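Local coordinates for phenylacetic acid degradation protein PaaI (Thermus thermophilus HB8, PDB 1WLU) that adopts the hot dog fold of acyl-CoA thioesterases and probably hydrolyses acyl-CoA thioesters as part of phenylacetic acid degradation, at residues E7-K12 / L43-D48; R72-G77 / V100-K105. All blocks are in the same frame, centred on the assembly; numbering follows the deposited sequence.

Interaction 1: residues E7-K12 / L43-D48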
loop_
_atom_site.group_PDB
_atom_site.type_symbol
_atom_site.label_atom_id
_atom_site.label_comp_id
_atom_site.label_asym_id
_atom_site.label_seq_id
_atom_site.Cartn_x
_atom_site.Cartn_y
_atom_site.Cartn_z
ATOM N N GLU A 7 8.336 16.398 18.904
ATOM C CA GLU A 7 8.335 17.067 20.196
ATOM C C GLU A 7 6.913 17.448 20.608
ATOM O O GLU A 7 6.515 17.241 21.755
ATOM C CB GLU A 7 9.221 18.312 20.137
ATOM C CG GLU A 7 9.308 19.083 21.442
ATOM C CD GLU A 7 10.231 20.278 21.343
ATOM O OE1 GLU A 7 11.451 20.075 21.187
ATOM O OE2 GLU A 7 9.735 21.424 21.416
ATOM N N ALA A 8 6.147 17.986 19.665
ATOM C CA ALA A 8 4.773 18.393 19.946
ATOM C C ALA A 8 3.894 17.207 20.342
ATOM O O ALA A 8 2.966 17.357 21.138
ATOM C CB ALA A 8 4.181 19.101 18.733
ATOM N N LEU A 9 4.189 16.033 19.787
ATOM C CA LEU A 9 3.424 14.826 20.088
ATOM C C LEU A 9 3.925 14.100 21.334
ATOM O O LEU A 9 3.331 13.109 21.758
ATOM C CB LEU A 9 3.462 13.866 18.895
ATOM C CG LEU A 9 2.770 14.334 17.614
ATOM C CD1 LEU A 9 2.933 13.276 16.531
ATOM C CD2 LEU A 9 1.298 14.592 17.892
ATOM N N GLY A 10 5.022 14.593 21.907
ATOM C CA GLY A 10 5.584 13.985 23.102
ATOM C C GLY A 10 6.341 12.694 22.848
ATOM O O GLY A 10 6.493 11.868 23.748
ATOM N N LEU A 11 6.831 12.523 21.627
ATOM C CA LEU A 11 7.555 11.310 21.270
ATOM C C LEU A 11 9.010 11.348 21.721
ATOM O O LEU A 11 9.617 12.417 21.826
ATOM C CB LEU A 11 7.487 11.090 19.756
ATOM C CG LEU A 11 6.081 11.124 19.149
ATOM C CD1 LEU A 11 6.164 10.764 17.670
ATOM C CD2 LEU A 11 5.169 10.152 19.885
ATOM N N LYS A 12 9.558 10.168 21.992
ATOM C CA LYS A 12 10.943 10.040 22.426
ATOM C C LYS A 12 11.603 8.898 21.668
ATOM O O LYS A 12 10.929 7.978 21.207
ATOM C CB LYS A 12 11.004 9.762 23.927
ATOM C CG LYS A 12 10.387 10.864 24.775
ATOM C CD LYS A 12 10.452 10.532 26.253
ATOM C CE LYS A 12 9.804 11.628 27.086
ATOM N NZ LYS A 12 9.878 11.337 28.543
ATOM N N LEU A 43 -0.876 7.399 15.402
ATOM C CA LEU A 43 -0.163 6.134 15.289
ATOM C C LEU A 43 0.740 6.155 14.062
ATOM O O LEU A 43 1.867 5.663 14.102
ATOM C CB LEU A 43 -1.153 4.970 15.215
ATOM C CG LEU A 43 -2.020 4.801 16.469
ATOM C CD1 LEU A 43 -2.973 3.636 16.273
ATOM C CD2 LEU A 43 -1.135 4.573 17.693
ATOM N N TYR A 44 0.252 6.733 12.970
ATOM C CA TYR A 44 1.064 6.822 11.766
ATOM C C TYR A 44 2.262 7.737 12.011
ATOM O O TYR A 44 3.381 7.415 11.618
ATOM C CB TYR A 44 0.238 7.345 10.588
ATOM C CG TYR A 44 1.027 7.478 9.300
ATOM C CD1 TYR A 44 1.822 8.600 9.052
ATOM C CD2 TYR A 44 0.987 6.473 8.335
ATOM C CE1 TYR A 44 2.555 8.717 7.872
ATOM C CE2 TYR A 44 1.715 6.577 7.157
ATOM C CZ TYR A 44 2.494 7.699 6.929
ATOM O OH TYR A 44 3.200 7.799 5.750
ATOM N N ALA A 45 2.033 8.874 12.665
ATOM C CA ALA A 45 3.120 9.807 12.944
ATOM C C ALA A 45 4.219 9.115 13.744
ATOM O O ALA A 45 5.408 9.344 13.515
ATOM C CB ALA A 45 2.593 11.014 13.710
ATOM N N LEU A 46 3.813 8.270 14.685
ATOM C CA LEU A 46 4.759 7.528 15.507
ATOM C C LEU A 46 5.600 6.604 14.628
ATOM O O LEU A 46 6.829 6.613 14.694
ATOM C CB LEU A 46 4.004 6.704 16.551
ATOM C CG LEU A 46 4.845 5.832 17.482
ATOM C CD1 LEU A 46 5.612 6.716 18.458
ATOM C CD2 LEU A 46 3.938 4.879 18.241
ATOM N N ALA A 47 4.932 5.809 13.797
ATOM C CA ALA A 47 5.632 4.882 12.915
ATOM C C ALA A 47 6.503 5.625 11.912
ATOM O O ALA A 47 7.649 5.244 11.669
ATOM C CB ALA A 47 4.625 4.003 12.182
ATOM N N ASP A 48 5.955 6.689 11.335
ATOM C CA ASP A 48 6.673 7.487 10.353
ATOM C C ASP A 48 7.932 8.105 10.947
ATOM O O ASP A 48 8.945 8.243 10.260
ATOM C CB ASP A 48 5.764 8.594 9.817
ATOM C CG ASP A 48 6.395 9.357 8.681
ATOM O OD1 ASP A 48 6.630 8.746 7.621
ATOM O OD2 ASP A 48 6.662 10.563 8.845
#
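Leu9 and Leu11 each send a methyl group against the helical segment 43-48, and with Ala45 and Leu46 they form a wholly apolar contact of 147 Å². Leu9 CD1 stops 3.6 Å from Ala45 CB, one methyl against another. Beside it, Leu11 CD2 meets Leu46 CD1 at 3.7 Å, while the other methyl of Leu11 lies over the helix backbone, with CD1 4.1 Å from Leu46 CA. Leu46 has CG anti to the backbone N (chi1 179°), and chi2 of 71° then swings CD1 toward Leu11. All four residues are buried, and no hydrogen bond crosses between the segments.

Away from the helix, the N-terminal segment is looser and polar. Glu7 and Lys12 are exposed, and Glu7 OE1 salt-bridges Arg2. Gly10, with positive phi (76°), is the first residue to leave helical geometry, in a Schellman motif, one bond of which runs from Gly10 N to Glu7 O at 3.0 Å. The turn sets Leu9 and Leu11 on the same inner side, and Phe5 of the second subunit packs on Leu9. The N-terminal segment thus packs against helix 40-56, the long "sausage" helix around which the sheet wraps in the hot dog fold.

Interaction 2: residues R72-G77 / V100-K105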
loop_
_atom_site.group_PDB
_atom_site.type_symbol
_atom_site.label_atom_id
_atom_site.label_comp_id
_atom_site.label_asym_id
_atom_site.label_seq_id
_atom_site.Cartn_x
_atom_site.Cartn_y
_atom_site.Cartn_z
ATOM N N ARG A 72 -5.366 -3.180 16.084
ATOM C CA ARG A 72 -6.040 -3.006 17.367
ATOM C C ARG A 72 -6.117 -1.538 17.764
ATOM O O ARG A 72 -5.164 -0.789 17.573
ATOM C CB ARG A 72 -5.276 -3.771 18.455
ATOM C CG ARG A 72 -4.919 -5.208 18.086
ATOM C CD ARG A 72 -3.814 -5.756 18.987
ATOM N NE ARG A 72 -4.245 -5.924 20.372
ATOM C CZ ARG A 72 -5.032 -6.906 20.798
ATOM N NH1 ARG A 72 -5.480 -7.819 19.946
ATOM N NH2 ARG A 72 -5.373 -6.977 22.078
ATOM N N PRO A 73 -7.258 -1.108 18.321
ATOM C CA PRO A 73 -7.406 0.289 18.738
ATOM C C PRO A 73 -6.713 0.519 20.079
ATOM O O PRO A 73 -6.500 -0.423 20.845
ATOM C CB PRO A 73 -8.919 0.451 18.839
ATOM C CG PRO A 73 -9.345 -0.896 19.335
ATOM C CD PRO A 73 -8.531 -1.837 18.465
ATOM N N LEU A 74 -6.348 1.768 20.349
ATOM C CA LEU A 74 -5.699 2.119 21.610
ATOM C C LEU A 74 -6.433 3.278 22.266
ATOM O O LEU A 74 -6.934 4.174 21.588
ATOM C CB LEU A 74 -4.237 2.512 21.384
ATOM C CG LEU A 74 -3.260 1.405 20.985
ATOM C CD1 LEU A 74 -1.872 2.001 20.840
ATOM C CD2 LEU A 74 -3.258 0.302 22.041
ATOM N N GLY A 75 -6.493 3.256 23.592
ATOM C CA GLY A 75 -7.169 4.320 24.308
ATOM C C GLY A 75 -6.189 5.255 24.984
ATOM O O GLY A 75 -4.979 5.013 24.978
ATOM N N ALA A 76 -6.707 6.330 25.568
ATOM C CA ALA A 76 -5.863 7.295 26.255
ATOM C C ALA A 76 -5.046 6.595 27.333
ATOM O O ALA A 76 -5.553 5.720 28.040
ATOM C CB ALA A 76 -6.721 8.389 26.878
ATOM N N GLY A 77 -3.779 6.978 27.447
ATOM C CA GLY A 77 -2.910 6.386 28.447
ATOM C C GLY A 77 -2.051 5.242 27.947
ATOM O O GLY A 77 -1.080 4.858 28.598
ATOM N N VAL A 100 4.276 -1.439 15.206
ATOM C CA VAL A 100 3.737 -0.567 16.245
ATOM C C VAL A 100 3.221 -1.507 17.326
ATOM O O VAL A 100 2.294 -2.291 17.097
ATOM C CB VAL A 100 2.607 0.323 15.691
ATOM C CG1 VAL A 100 2.086 1.248 16.779
ATOM C CG2 VAL A 100 3.137 1.145 14.520
ATOM N N VAL A 101 3.839 -1.422 18.500
ATOM C CA VAL A 101 3.527 -2.307 19.612
ATOM C C VAL A 101 3.114 -1.600 20.896
ATOM O O VAL A 101 3.642 -0.545 21.238
ATOM C CB VAL A 101 4.762 -3.191 19.923
ATOM C CG1 VAL A 101 4.449 -4.175 21.035
ATOM C CG2 VAL A 101 5.209 -3.919 18.661
ATOM N N SER A 102 2.161 -2.194 21.605
ATOM C CA SER A 102 1.703 -1.650 22.879
ATOM C C SER A 102 1.428 -2.823 23.804
ATOM O O SER A 102 0.638 -3.707 23.478
ATOM C CB SER A 102 0.433 -0.814 22.706
ATOM O OG SER A 102 0.016 -0.283 23.959
ATOM N N GLU A 103 2.100 -2.830 24.951
ATOM C CA GLU A 103 1.943 -3.895 25.933
ATOM C C GLU A 103 2.117 -5.282 25.314
ATOM O O GLU A 103 1.333 -6.195 25.579
ATOM C CB GLU A 103 0.574 -3.792 26.610
ATOM C CG GLU A 103 0.345 -2.479 27.351
ATOM C CD GLU A 103 1.411 -2.199 28.395
ATOM O OE1 GLU A 103 1.627 -3.060 29.275
ATOM O OE2 GLU A 103 2.032 -1.115 28.339
ATOM N N GLY A 104 3.144 -5.425 24.481
ATOM C CA GLY A 104 3.431 -6.702 23.852
ATOM C C GLY A 104 2.534 -7.137 22.706
ATOM O O GLY A 104 2.691 -8.242 22.188
ATOM N N LYS A 105 1.601 -6.283 22.303
ATOM C CA LYS A 105 0.694 -6.620 21.208
ATOM C C LYS A 105 0.991 -5.788 19.966
ATOM O O LYS A 105 1.308 -4.604 20.071
ATOM C CB LYS A 105 -0.757 -6.382 21.635
ATOM C CG LYS A 105 -1.194 -7.174 22.860
ATOM C CD LYS A 105 -1.170 -8.671 22.598
ATOM C CE LYS A 105 -1.641 -9.450 23.816
ATOM N NZ LYS A 105 -3.028 -9.078 24.208
#
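Two separate side-chain pairs, Arg72 with Lys105 and Leu74 with Ser102, join the loop 72-77 to the hairpin end 100-105, burying 182 Å² in all. The spacing of the backbones, 8.4 Å from Leu74 CA to Ser102 CA, fits a contact made through side chains, and no hydrogen bond links the segments.

Van der Waals packing accounts for most of it. Both methyls of Leu74 rest on the same side of Ser102 CB, CD2 at 3.9 Å and CD1 at 4.1 Å from that carbon. Farther out, Arg72 crosses Lys105 at a slant, with Arg72 NE 3.7 Å from Lys105 CB. A bend in the arginine chain at chi3 (67°) turns the guanidinium along the lysine.

The polar evidence is of another kind. Ser102 OG lies 3.8 Å from Leu74 CD2, a van der Waals approach, and its hydrogen bond goes to Arg79 O, which gives this buried hydroxyl a polar partner. At the exposed end, Arg72 NH2 and Lys105 NZ come within 3.8 Å, a proximity of like charges that is probably screened by solvent. The lysine chain is bent at chi2 and again at chi4 (59°), which brings NZ round to the guanidinium.

Within the hairpin, a type I' turn from Ser102 to Lys105 is closed by reciprocal backbone bonds between these two residues and connects strands 93-102 and 105-116. Leu74 also touches Val80 of strand 79-89 and Val107 of strand 105-116, and Arg72 is backbone-bonded to Val107. The loop that passes across the end of the sheet from strand 61-70 to strand 79-89 is thereby joined to the sheet, and Leu74 reaches helix 40-56 as well.

How the interactions relate
The centres of interaction 1 and interaction 2 lie 14 Å apart, and the two come in series along the chain: 7-12 meets 43-48 before 72-77 meets 100-105. Helix 40-56 connects them. Leu43 CD2 lies 4.1 Å from Leu74 CD1, and Ala47 CB lies 4.0 Å from Val100 CG2, so apolar packing continues from one contact to the other. Interaction 1 is buried, about 7 Å from the chain centre; interaction 2 is only partly buried, about 13 Å from it. Together they relate the N-terminal segment, the central helix and one end of the antiparallel sheet. Tyr70 and Phe71, CoA-binding residues though no CoA is bound here, come just before segment 72-77.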